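Local coordinates for LPG0439 HIT-related domain-containing protein (Legionella pneumophila subsp. pneumophila, PDB 5L0L) that is of unknown function but carries a HIT-related domain, here the greater part of a fragment cut from a longer protein predicted to span the membrane, at residues D157-N162 / Q169-W174; A83-Q88 / D205-T210; W15-T20 / S61-A66; V39-T44 / K180-M185; Q107-D110 / V115-I118. One frame throughout, in Å; residues are numbered along the deposited sequence.

Interactions 2 and 4 are the buried pair: in each, a helix meets a strand of the six-stranded antiparallel sheet solely through apolar side chains, interaction 2 at outermost strand 207-211 with helix 73-92, interaction 4 at inner strand 35-41 with helix 176-194. Met-86 touches Val-39 where these two contacts adjoin. Interaction 1 is a surface contact within one long loop and relies on a polar bond; its Trp-174 reaches both segments of interaction 4. Interaction 3, partly buried, joins two loops by van der Waals contact. Interaction 5, about 31 Å from interaction 4 between centres, is a hairpin in the smaller sheet, held mainly by backbone hydrogen bonds.

Interaction 1 of 5, residues D157-N162 / Q169-W174; sequences DLIAKN and QHAIKW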
# COMPACT_ATOMS: atom_id res chain seq x y z
N ASP A 157 -8.47 -10.84 -1.40
CA ASP A 157 -8.88 -10.60 -0.02
C ASP A 157 -7.78 -11.07 0.92
O ASP A 157 -7.46 -12.26 0.94
CB ASP A 157 -10.21 -11.30 0.32
CG ASP A 157 -10.87 -10.71 1.55
OD1 ASP A 157 -10.24 -10.58 2.65
OD2 ASP A 157 -12.05 -10.30 1.45
N LEU A 158 -7.19 -10.14 1.68
CA LEU A 158 -6.10 -10.48 2.60
C LEU A 158 -6.55 -11.20 3.87
O LEU A 158 -5.69 -11.71 4.60
CB LEU A 158 -5.25 -9.24 2.95
CG LEU A 158 -4.51 -8.64 1.75
CD1 LEU A 158 -3.95 -7.28 2.11
CD2 LEU A 158 -3.39 -9.54 1.21
N ILE A 159 -7.86 -11.23 4.11
CA ILE A 159 -8.53 -12.01 5.15
C ILE A 159 -8.44 -11.27 6.47
O ILE A 159 -7.37 -11.22 7.08
CB ILE A 159 -8.01 -13.46 5.37
CG1 ILE A 159 -7.85 -14.24 4.08
CG2 ILE A 159 -8.98 -14.22 6.29
CD1 ILE A 159 -9.08 -14.34 3.21
N ALA A 160 -9.52 -10.64 6.90
CA ALA A 160 -9.60 -10.02 8.22
C ALA A 160 -10.13 -11.06 9.21
O ALA A 160 -11.01 -11.84 8.86
CB ALA A 160 -10.53 -8.82 8.16
N LYS A 161 -9.60 -11.09 10.43
CA LYS A 161 -10.14 -11.98 11.49
C LYS A 161 -11.58 -11.66 11.84
O LYS A 161 -12.39 -12.55 12.06
CB LYS A 161 -9.29 -11.88 12.76
CG LYS A 161 -7.98 -12.59 12.58
CD LYS A 161 -7.06 -12.51 13.79
CE LYS A 161 -5.68 -12.96 13.35
NZ LYS A 161 -4.85 -13.52 14.46
N ASN A 162 -11.89 -10.37 11.89
CA ASN A 162 -13.23 -9.86 12.16
C ASN A 162 -13.97 -9.65 10.82
O ASN A 162 -13.56 -8.86 9.96
CB ASN A 162 -13.09 -8.55 12.95
CG ASN A 162 -14.40 -8.02 13.49
OD1 ASN A 162 -15.47 -8.59 13.26
ND2 ASN A 162 -14.32 -6.89 14.21
N GLN A 169 -13.22 -16.23 -0.28
CA GLN A 169 -11.81 -16.63 -0.32
C GLN A 169 -11.38 -17.05 1.05
O GLN A 169 -11.99 -16.68 2.03
CB GLN A 169 -10.91 -15.46 -0.75
CG GLN A 169 -11.15 -14.99 -2.15
CD GLN A 169 -10.42 -13.68 -2.46
OE1 GLN A 169 -9.28 -13.49 -2.06
NE2 GLN A 169 -11.08 -12.82 -3.21
N HIS A 170 -10.28 -17.78 1.12
CA HIS A 170 -9.66 -18.09 2.40
C HIS A 170 -8.15 -18.26 2.23
O HIS A 170 -7.66 -18.54 1.13
CB HIS A 170 -10.26 -19.36 3.02
CG HIS A 170 -10.05 -20.57 2.18
ND1 HIS A 170 -8.89 -21.30 2.21
CD2 HIS A 170 -10.81 -21.12 1.21
CE1 HIS A 170 -8.95 -22.27 1.33
NE2 HIS A 170 -10.12 -22.20 0.72
N ALA A 171 -7.44 -18.11 3.33
CA ALA A 171 -6.00 -18.29 3.32
C ALA A 171 -5.68 -19.74 2.99
O ALA A 171 -6.43 -20.65 3.39
CB ALA A 171 -5.42 -17.92 4.66
N ILE A 172 -4.57 -19.96 2.30
CA ILE A 172 -4.07 -21.30 2.00
C ILE A 172 -2.73 -21.52 2.69
O ILE A 172 -1.75 -20.82 2.41
CB ILE A 172 -3.93 -21.54 0.48
CG1 ILE A 172 -5.34 -21.42 -0.14
CG2 ILE A 172 -3.32 -22.92 0.20
CD1 ILE A 172 -5.37 -21.54 -1.62
N LYS A 173 -2.69 -22.53 3.57
CA LYS A 173 -1.48 -22.84 4.33
C LYS A 173 -0.39 -23.34 3.39
O LYS A 173 -0.68 -23.92 2.34
CB LYS A 173 -1.74 -23.92 5.40
CG LYS A 173 -2.70 -23.47 6.47
CD LYS A 173 -2.04 -22.99 7.76
CE LYS A 173 -3.05 -22.91 8.91
NZ LYS A 173 -3.04 -21.53 9.51
N TRP A 174 0.85 -23.09 3.75
CA TRP A 174 2.00 -23.51 2.93
C TRP A 174 2.23 -25.03 2.97
O TRP A 174 2.31 -25.62 4.05
CB TRP A 174 3.30 -22.83 3.42
CG TRP A 174 3.55 -21.52 2.86
CD1 TRP A 174 3.43 -20.33 3.51
CD2 TRP A 174 3.98 -21.23 1.54
NE1 TRP A 174 3.72 -19.30 2.65
CE2 TRP A 174 4.09 -19.82 1.44
CE3 TRP A 174 4.28 -22.01 0.41
CZ2 TRP A 174 4.49 -19.18 0.26
CZ3 TRP A 174 4.67 -21.38 -0.74
CH2 TRP A 174 4.78 -19.98 -0.82
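Within the long connection from strand 128-134 to helix 176-194, Asp-157 and Gln-169 bring two irregular pieces of chain together. The bond is from Asp-157 N to Gln-169 OE1, 2.8 Å long and fairly straight, with 161° at the hydrogen. The donor stands somewhat off the carbonyl plane, tilted by 28°. Gln-169 reaches it with CG opposite its own carbonyl carbon (chi1 -65°) and an extended chain beyond. Its amide is fixed in rotation by both ends: OE1 also accepts from Arg-47 NH1, while NE2 bonds to Met-155 O. Arg-47 further donates through NH2 to Asp-157 O, so one guanidinium group serves both segments.

The apolar part lies beside this bond. Ile-159 lays CD1 over the backbone, 3.9 Å from His-170 CA, and its CG1 comes within 4.4 Å of Ala-171 CB. Asp-157 OD1 accepts from Ile-159 N at 2.9 Å through its anti lone pair, which folds the backbone between them and helps place the isoleucine. On the far side, His-170 ND1 donates to Ala-171 O at 2.8 Å, nearly in its ring plane, so the imidazole is turned to its own segment. Met-155 of the second subunit packs on Asp-157. The local fold is an Asx turn, clasped here by a glutamine from later in the same loop.

Interaction 2 of 5, residues A83-Q88 / D205-T210; sequences ASLMTQ and DTLKVT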
# COMPACT_ATOMS: atom_id res chain seq x y z
N ALA A 83 9.33 -1.47 0.75
CA ALA A 83 8.29 -1.88 -0.19
C ALA A 83 8.67 -1.59 -1.65
O ALA A 83 8.55 -2.46 -2.51
CB ALA A 83 6.92 -1.28 0.18
N SER A 84 9.18 -0.39 -1.93
CA SER A 84 9.61 -0.04 -3.30
C SER A 84 10.65 -1.02 -3.83
O SER A 84 10.56 -1.46 -4.98
CB SER A 84 10.16 1.38 -3.33
OG SER A 84 9.14 2.31 -2.96
N LEU A 85 11.61 -1.37 -2.98
CA LEU A 85 12.64 -2.39 -3.33
C LEU A 85 11.97 -3.74 -3.66
O LEU A 85 12.21 -4.32 -4.71
CB LEU A 85 13.63 -2.57 -2.16
CG LEU A 85 14.58 -3.77 -2.24
CD1 LEU A 85 15.41 -3.68 -3.50
CD2 LEU A 85 15.48 -3.85 -1.01
N MSE A 86 11.12 -4.22 -2.75
CA MSE A 86 10.51 -5.53 -2.93
C MSE A 86 9.61 -5.62 -4.13
O MSE A 86 9.46 -6.70 -4.69
CB MSE A 86 9.78 -6.05 -1.69
CG MSE A 86 10.68 -6.25 -0.49
SE MSE A 86 12.21 -7.45 -0.84
CE MSE A 86 11.21 -8.99 -1.48
N THR A 87 8.99 -4.51 -4.56
CA THR A 87 8.20 -4.57 -5.80
C THR A 87 8.99 -5.12 -7.01
O THR A 87 8.41 -5.78 -7.88
CB THR A 87 7.60 -3.22 -6.24
OG1 THR A 87 8.65 -2.30 -6.58
CG2 THR A 87 6.68 -2.62 -5.14
N GLN A 88 10.31 -4.87 -7.03
CA GLN A 88 11.14 -5.32 -8.14
C GLN A 88 11.33 -6.83 -8.19
O GLN A 88 11.53 -7.39 -9.27
CB GLN A 88 12.47 -4.56 -8.16
CG GLN A 88 12.26 -3.03 -8.23
CD GLN A 88 11.38 -2.61 -9.39
OE1 GLN A 88 11.77 -2.72 -10.57
NE2 GLN A 88 10.15 -2.17 -9.09
N ASP A 205 23.26 3.87 -1.23
CA ASP A 205 23.76 3.26 -0.02
C ASP A 205 22.67 3.23 1.05
O ASP A 205 22.93 2.74 2.17
CB ASP A 205 24.91 4.16 0.50
CG ASP A 205 26.16 3.40 0.87
OD1 ASP A 205 26.08 2.28 1.44
OD2 ASP A 205 27.26 3.96 0.61
N THR A 206 21.48 3.79 0.74
CA THR A 206 20.45 4.06 1.74
C THR A 206 19.75 2.80 2.24
O THR A 206 19.24 2.79 3.35
CB THR A 206 19.38 5.06 1.25
OG1 THR A 206 18.66 4.54 0.12
CG2 THR A 206 20.03 6.40 0.87
N LEU A 207 19.76 1.74 1.43
CA LEU A 207 19.25 0.43 1.85
C LEU A 207 20.37 -0.60 1.91
O LEU A 207 21.07 -0.77 0.92
CB LEU A 207 18.20 -0.08 0.87
CG LEU A 207 16.94 0.76 0.68
CD1 LEU A 207 15.89 0.03 -0.13
CD2 LEU A 207 16.38 1.10 2.04
N LYS A 208 20.53 -1.26 3.05
CA LYS A 208 21.44 -2.40 3.19
C LYS A 208 20.61 -3.66 3.45
O LYS A 208 19.84 -3.72 4.41
CB LYS A 208 22.43 -2.16 4.32
CG LYS A 208 23.49 -1.14 3.88
CD LYS A 208 24.33 -0.57 5.03
CE LYS A 208 25.30 0.47 4.50
NZ LYS A 208 25.74 1.45 5.54
N VAL A 209 20.82 -4.64 2.59
CA VAL A 209 20.05 -5.87 2.60
C VAL A 209 20.95 -7.01 3.10
O VAL A 209 22.05 -7.18 2.58
CB VAL A 209 19.61 -6.20 1.16
CG1 VAL A 209 18.87 -7.52 1.11
CG2 VAL A 209 18.80 -5.06 0.57
N THR A 210 20.48 -7.76 4.10
CA THR A 210 21.11 -8.99 4.54
C THR A 210 20.12 -10.16 4.38
O THR A 210 19.13 -10.26 5.12
CB THR A 210 21.55 -8.89 6.02
OG1 THR A 210 22.41 -7.75 6.17
CG2 THR A 210 22.32 -10.14 6.46
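Leu-85 of helix 73-92 and the pair Leu-207 and Val-209 of edge strand 207-211 form a contact that is apolar throughout. Leu-85 CD2 meets Val-209 CG2 at 3.9 Å, the two side chains reaching toward each other tip to tip. Toward Leu-207 the geometry differs: the two leucines slide past one another in opposite directions, and Leu-207 CD1 rests 4.0 Å from Leu-85 CD2 and equally far from Leu-85 CB. One helix residue thus spans two strand residues on the same side of the strand. Leu-85 has CG opposite its backbone N (chi1 169°), and its CD2 branch serves both partners.

Hydrogen bonds occur within the helix, on residues that do not touch the strand. Thr-87 OG1 donates to Ser-84 O at 2.6 Å, and the same hydroxyl oxygen accepts from Gln-88 NE2 at 2.9 Å. The second bond lies close to the plane of the Gln-88 amide, with 156° at the hydrogen, and holds that side chain folded back along the helix.

Further packing adds to the apolar group. Tyr-193 of helix 176-194 touches Leu-85, Leu-190 and Val-194 touch Val-209, and Ile-29 and Val-31 of strand 25-31 add to the floor. The helix also borders the second subunit, whose Asn-80 packs on Ser-84. Because aliphatic carbons alone bridge helix and strand, their attachment here depends on close fit and exclusion of water, with no directional bond to set the register.

Interaction 3 of 5, residues W15-T20 / S61-A66; sequences WSIDYT and STLSSA
Leu-63 and Ile-17 make the close part of this meeting between the loop leading to strand 25-31 and the loop that follows strand 51-58. Leu-63 points its CD1 methyl at the backbone of the other segment, 3.6 Å from Ile-17 O and 4.1 Å from Ile-17 CA. The side chain of Ile-17 joins in through CG2, which lies 4.2 Å from the same methyl. Leu-63 also packs on Leu-56 and Asn-57 of strand 51-58, so it touches both that strand and the 15-20 loop.

The second approach is sparser. Ile-17 swings CG1 opposite its carbonyl carbon (chi1 -62°), bringing CD1 to 3.6 Å from Ser-64 OG, a carbon-to-hydroxyl touch at the rim. Beyond it the 61-66 loop is exposed at Thr-62 and Ser-65, which bond to each other: Ser-65 N donates to Thr-62 OG1 at 3.0 Å, an ST motif, and Ser-65 OG donates to Thr-62 O at 2.7 Å.

Each loop keeps its own shape. Asp-18 centres an inverse gamma turn, closed by a weak bond from Tyr-19 N to Ile-17 O, and Ser-16 O accepts from Arg-54 of strand 51-58. Between the segments there is van der Waals contact alone; the hydrogen bonds described stay inside a loop or go to strand 51-58, and association probably rests on fit and on the partial burial of Leu-63.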
# COMPACT_ATOMS: atom_id res chain seq x y z
N TRP A 15 5.26 -14.91 18.68
CA TRP A 15 5.65 -14.88 17.25
C TRP A 15 6.02 -13.48 16.71
O TRP A 15 6.82 -13.35 15.78
CB TRP A 15 4.56 -15.54 16.36
CG TRP A 15 3.22 -14.89 16.46
CD1 TRP A 15 2.18 -15.28 17.26
CD2 TRP A 15 2.78 -13.72 15.75
NE1 TRP A 15 1.11 -14.42 17.09
CE2 TRP A 15 1.45 -13.45 16.17
CE3 TRP A 15 3.38 -12.86 14.81
CZ2 TRP A 15 0.70 -12.37 15.68
CZ3 TRP A 15 2.64 -11.78 14.31
CH2 TRP A 15 1.31 -11.55 14.75
N SER A 16 5.42 -12.43 17.28
CA SER A 16 5.74 -11.03 16.93
C SER A 16 7.19 -10.61 17.23
O SER A 16 7.71 -9.69 16.59
CB SER A 16 4.78 -10.08 17.66
OG SER A 16 5.00 -10.16 19.07
N ILE A 17 7.81 -11.25 18.22
CA ILE A 17 9.18 -10.96 18.60
C ILE A 17 10.09 -12.03 18.01
O ILE A 17 11.07 -11.70 17.34
CB ILE A 17 9.33 -10.82 20.14
CG1 ILE A 17 8.46 -9.64 20.65
CG2 ILE A 17 10.81 -10.65 20.54
CD1 ILE A 17 8.46 -9.43 22.15
N ASP A 18 9.74 -13.31 18.23
CA ASP A 18 10.49 -14.44 17.65
C ASP A 18 9.97 -14.69 16.23
O ASP A 18 9.42 -15.76 15.90
CB ASP A 18 10.36 -15.69 18.53
CG ASP A 18 11.29 -16.84 18.10
OD1 ASP A 18 12.20 -16.65 17.25
OD2 ASP A 18 11.08 -17.97 18.60
N TYR A 19 10.14 -13.67 15.39
CA TYR A 19 9.49 -13.66 14.06
C TYR A 19 10.03 -14.65 13.05
O TYR A 19 9.31 -14.97 12.07
CB TYR A 19 9.51 -12.25 13.46
CG TYR A 19 10.85 -11.79 12.93
CD1 TYR A 19 11.78 -11.14 13.75
CD2 TYR A 19 11.18 -11.98 11.59
CE1 TYR A 19 13.01 -10.71 13.24
CE2 TYR A 19 12.38 -11.57 11.08
CZ TYR A 19 13.29 -10.93 11.90
OH TYR A 19 14.48 -10.54 11.34
N THR A 20 11.28 -15.12 13.27
CA THR A 20 11.92 -16.08 12.32
C THR A 20 11.54 -17.53 12.56
O THR A 20 11.81 -18.35 11.69
CB THR A 20 13.48 -16.01 12.28
OG1 THR A 20 14.01 -16.53 13.51
CG2 THR A 20 13.99 -14.59 12.02
N SER A 61 16.99 -0.07 19.94
CA SER A 61 15.75 -0.18 20.70
C SER A 61 15.21 -1.59 20.64
O SER A 61 15.57 -2.36 19.75
CB SER A 61 14.71 0.80 20.16
OG SER A 61 15.26 2.10 20.22
N THR A 62 14.35 -1.94 21.59
CA THR A 62 13.73 -3.25 21.60
C THR A 62 12.65 -3.34 20.52
O THR A 62 12.08 -2.31 20.10
CB THR A 62 13.04 -3.54 22.94
OG1 THR A 62 12.07 -2.52 23.16
CG2 THR A 62 14.06 -3.56 24.09
N LEU A 63 12.33 -4.56 20.11
CA LEU A 63 11.21 -4.77 19.19
C LEU A 63 9.92 -4.30 19.84
O LEU A 63 9.10 -3.68 19.18
CB LEU A 63 11.08 -6.23 18.73
CG LEU A 63 12.26 -6.90 18.02
CD1 LEU A 63 11.79 -8.15 17.28
CD2 LEU A 63 12.99 -5.98 17.08
N SER A 64 9.76 -4.58 21.14
CA SER A 64 8.58 -4.13 21.92
C SER A 64 8.34 -2.65 21.92
O SER A 64 7.18 -2.21 21.89
CB SER A 64 8.68 -4.61 23.36
OG SER A 64 8.43 -6.00 23.34
N SER A 65 9.41 -1.86 21.93
CA SER A 65 9.26 -0.42 21.95
C SER A 65 8.60 0.09 20.66
O SER A 65 8.12 1.21 20.63
CB SER A 65 10.58 0.30 22.15
OG SER A 65 11.42 0.13 21.02
N ALA A 66 8.62 -0.72 19.60
CA ALA A 66 7.94 -0.38 18.33
C ALA A 66 6.53 -0.97 18.18
O ALA A 66 5.98 -0.96 17.04
CB ALA A 66 8.81 -0.79 17.16

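Interaction 4 of 5, residues V39-T44 / K180-M185; sequences VILNPT and KACLAM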
# COMPACT_ATOMS: atom_id res chain seq x y z
N VAL A 39 11.60 -8.80 6.04
CA VAL A 39 10.81 -9.25 4.92
C VAL A 39 10.67 -10.76 5.06
O VAL A 39 11.68 -11.48 5.03
CB VAL A 39 11.47 -8.88 3.59
CG1 VAL A 39 10.66 -9.44 2.44
CG2 VAL A 39 11.69 -7.35 3.50
N ILE A 40 9.44 -11.26 5.21
CA ILE A 40 9.20 -12.70 5.36
C ILE A 40 8.06 -13.13 4.44
O ILE A 40 7.18 -12.32 4.11
CB ILE A 40 8.89 -13.11 6.84
CG1 ILE A 40 7.47 -12.70 7.26
CG2 ILE A 40 9.90 -12.48 7.81
CD1 ILE A 40 7.08 -13.18 8.64
N LEU A 41 8.05 -14.39 4.02
CA LEU A 41 6.84 -14.93 3.39
C LEU A 41 5.77 -15.09 4.49
O LEU A 41 6.08 -15.44 5.64
CB LEU A 41 7.08 -16.26 2.67
CG LEU A 41 7.81 -16.16 1.36
CD1 LEU A 41 8.28 -17.56 0.96
CD2 LEU A 41 6.93 -15.58 0.25
N ASN A 42 4.53 -14.79 4.13
CA ASN A 42 3.43 -14.91 5.08
C ASN A 42 3.28 -16.37 5.52
O ASN A 42 3.03 -17.23 4.66
CB ASN A 42 2.14 -14.38 4.46
CG ASN A 42 1.03 -14.26 5.47
OD1 ASN A 42 0.71 -15.23 6.17
ND2 ASN A 42 0.42 -13.09 5.56
N PRO A 43 3.43 -16.67 6.82
CA PRO A 43 3.42 -18.08 7.23
C PRO A 43 2.07 -18.76 7.12
O PRO A 43 2.04 -19.99 7.10
CB PRO A 43 3.85 -18.06 8.71
CG PRO A 43 3.93 -16.65 9.11
CD PRO A 43 3.82 -15.75 7.92
N THR A 44 0.99 -17.99 7.04
CA THR A 44 -0.36 -18.57 7.02
C THR A 44 -1.12 -18.50 5.70
O THR A 44 -2.19 -19.07 5.61
CB THR A 44 -1.24 -17.96 8.13
OG1 THR A 44 -1.42 -16.56 7.90
CG2 THR A 44 -0.59 -18.17 9.46
N LYS A 180 9.79 -23.85 0.91
CA LYS A 180 11.25 -23.84 0.72
C LYS A 180 11.65 -23.34 -0.68
O LYS A 180 12.58 -22.55 -0.81
CB LYS A 180 11.84 -25.23 0.99
CG LYS A 180 11.84 -25.60 2.45
CD LYS A 180 12.62 -26.93 2.61
CE LYS A 180 11.96 -28.01 3.41
NZ LYS A 180 12.56 -28.15 4.77
N ALA A 181 10.95 -23.79 -1.72
CA ALA A 181 11.23 -23.36 -3.10
C ALA A 181 10.99 -21.85 -3.28
O ALA A 181 11.77 -21.16 -3.89
CB ALA A 181 10.37 -24.15 -4.08
N CYS A 182 9.85 -21.39 -2.79
CA CYS A 182 9.46 -19.98 -2.93
C CYS A 182 10.47 -19.06 -2.25
O CYS A 182 10.95 -18.07 -2.79
CB CYS A 182 8.10 -19.76 -2.32
SG CYS A 182 7.35 -18.19 -2.78
N LEU A 183 10.83 -19.46 -1.02
CA LEU A 183 11.83 -18.75 -0.18
C LEU A 183 13.16 -18.62 -0.90
O LEU A 183 13.71 -17.53 -1.03
CB LEU A 183 12.06 -19.49 1.13
CG LEU A 183 11.13 -19.34 2.32
CD1 LEU A 183 11.47 -20.31 3.43
CD2 LEU A 183 11.18 -17.93 2.89
N ALA A 184 13.67 -19.75 -1.38
CA ALA A 184 14.95 -19.76 -2.09
C ALA A 184 14.92 -18.81 -3.29
O ALA A 184 15.89 -18.09 -3.53
CB ALA A 184 15.29 -21.19 -2.52
N MSE A 185 13.81 -18.80 -4.05
CA MSE A 185 13.75 -17.93 -5.23
C MSE A 185 13.62 -16.47 -4.87
O MSE A 185 14.22 -15.62 -5.53
CB MSE A 185 12.65 -18.39 -6.19
CG MSE A 185 12.70 -17.71 -7.55
SE MSE A 185 14.39 -18.03 -8.51
CE MSE A 185 14.10 -19.77 -9.17
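Leu-41, at the end of strand 35-41, reaches Cys-182 and Leu-183 on helix 176-194. Its CD1 methyl carries most of the contact, lying 3.5 Å from Leu-183 CD2 and 3.6 Å from Leu-183 CG. The two leucines cross obliquely. Cys-182 meets the other flank of the same side chain: SG is 3.9 Å from Leu-41 CD1 and 4.0 Å from Leu-41 CD2, touching both branches of the fork. With SG opposite its backbone N (chi1 -166°), this torsion puts the thiol against the Leu-41 branches. Both helix residues were deposited in two conformers, so these distances describe one of the deposited states, and the shortest should not be read as tight packing.

The next shell sets these groups in place. Leu-41 also packs on Ile-26 and Ile-51 of the adjoining strands, and its backbone pairs with Thr-24. Cys-182 is backed by Ile-142 and by Trp-174, whose NE1 bonds to Asn-42 O and so links the helix approach to the chain just past the strand.

Beyond the strand, Asn-42 OD1 accepts twice from Thr-44, at 2.9 Å from its N and 3.0 Å from its OG1, both donors in the carbonyl plane. This Asx turn carries the chain out of the sheet directly after Leu-41. With all three touching residues buried and apolar contacts alone between them, the attachment depends on hydrophobic burial, with no directional bond between strand and helix.

Interaction 5 of 5, residues Q107-D110 / V115-I118; sequences QSFD and VTLI
Ser-108 and Leu-117 form the hydrogen-bonded pair at the heart of this antiparallel hairpin. Ser-108 N donates to Leu-117 O at 3.0 Å, and Leu-117 N returns a bond to Ser-108 O at 2.9 Å. Toward the turn, Asp-110 N donates to Val-115 O, 3.0 Å away with 163° at the hydrogen; the return bond from Val-115 N to Asp-110 O is weak, so the pairing is looser here, and Val-115 N has another weak bond to Thr-113 OG1. Leu-117 O has a further donor, a water that also accepts from Ser-108 OG at 2.8 Å. The serine's first torsion (chi1 62°) sets OG between its backbone N and carbonyl carbon, 3.5 Å from Leu-117 CB.

On the other face, Phe-109 turns its ring edge to Thr-116 OG1, 3.6 Å from CD1. Gln-107 lies alongside Ile-118, CG to CD1 at 3.9 Å. Asp-110 OD1 accepts from Thr-113 N inside the turn. The other edge of 115-118 pairs with Lys-2, Glu-4 and Leu-6, in and beside strand 3-5. Backbone bonding therefore fixes the register, while a water bridges Ser-108 OG and Leu-117 O on one face and side chains meet Ile-96 of the second subunit on the other.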
# COMPACT_ATOMS: atom_id res chain seq x y z
N GLN A 107 -6.63 -3.87 15.32
CA GLN A 107 -7.44 -2.67 15.54
C GLN A 107 -8.87 -3.07 15.90
O GLN A 107 -9.40 -4.03 15.35
CB GLN A 107 -7.43 -1.77 14.30
CG GLN A 107 -6.06 -1.16 13.99
CD GLN A 107 -5.90 -0.67 12.58
OE1 GLN A 107 -6.86 -0.55 11.82
NE2 GLN A 107 -4.65 -0.45 12.18
N SER A 108 -9.49 -2.36 16.85
CA SER A 108 -10.86 -2.70 17.25
C SER A 108 -11.63 -1.40 17.60
O SER A 108 -11.05 -0.33 17.66
CB SER A 108 -10.86 -3.70 18.42
OG SER A 108 -10.21 -3.11 19.53
N PHE A 109 -12.94 -1.53 17.73
CA PHE A 109 -13.81 -0.41 17.95
C PHE A 109 -14.84 -0.76 19.02
O PHE A 109 -15.39 -1.85 19.00
CB PHE A 109 -14.51 -0.03 16.64
CG PHE A 109 -15.30 1.24 16.73
CD1 PHE A 109 -14.65 2.46 16.91
CD2 PHE A 109 -16.68 1.21 16.65
CE1 PHE A 109 -15.37 3.63 17.00
CE2 PHE A 109 -17.40 2.40 16.73
CZ PHE A 109 -16.75 3.61 16.92
N ASP A 110 -15.08 0.18 19.93
CA ASP A 110 -16.11 0.04 20.96
C ASP A 110 -17.19 1.07 20.63
O ASP A 110 -16.99 2.25 20.79
CB ASP A 110 -15.51 0.24 22.35
CG ASP A 110 -16.54 0.06 23.48
OD1 ASP A 110 -17.71 0.40 23.29
OD2 ASP A 110 -16.14 -0.36 24.59
N VAL A 115 -14.46 4.58 20.95
CA VAL A 115 -13.02 4.54 21.02
C VAL A 115 -12.47 3.46 20.06
O VAL A 115 -12.98 2.33 20.01
CB VAL A 115 -12.54 4.25 22.46
CG1 VAL A 115 -11.03 4.03 22.52
CG2 VAL A 115 -12.95 5.37 23.41
N THR A 116 -11.45 3.86 19.29
CA THR A 116 -10.70 2.97 18.42
C THR A 116 -9.44 2.54 19.20
O THR A 116 -8.66 3.40 19.64
CB THR A 116 -10.31 3.69 17.12
OG1 THR A 116 -11.49 4.06 16.38
CG2 THR A 116 -9.44 2.81 16.26
N LEU A 117 -9.27 1.24 19.39
CA LEU A 117 -8.16 0.70 20.17
C LEU A 117 -7.12 0.08 19.23
O LEU A 117 -7.49 -0.69 18.35
CB LEU A 117 -8.68 -0.38 21.11
CG LEU A 117 -7.66 -1.04 22.05
CD1 LEU A 117 -7.01 0.02 22.94
CD2 LEU A 117 -8.30 -2.15 22.87
N ILE A 118 -5.85 0.44 19.42
CA ILE A 118 -4.73 -0.00 18.57
C ILE A 118 -3.91 -0.96 19.41
O ILE A 118 -3.31 -0.56 20.43
CB ILE A 118 -3.82 1.17 18.16
CG1 ILE A 118 -4.63 2.29 17.49
CG2 ILE A 118 -2.66 0.70 17.26
CD1 ILE A 118 -5.39 1.86 16.29
O HOH W 1 -7.48 -3.67 19.32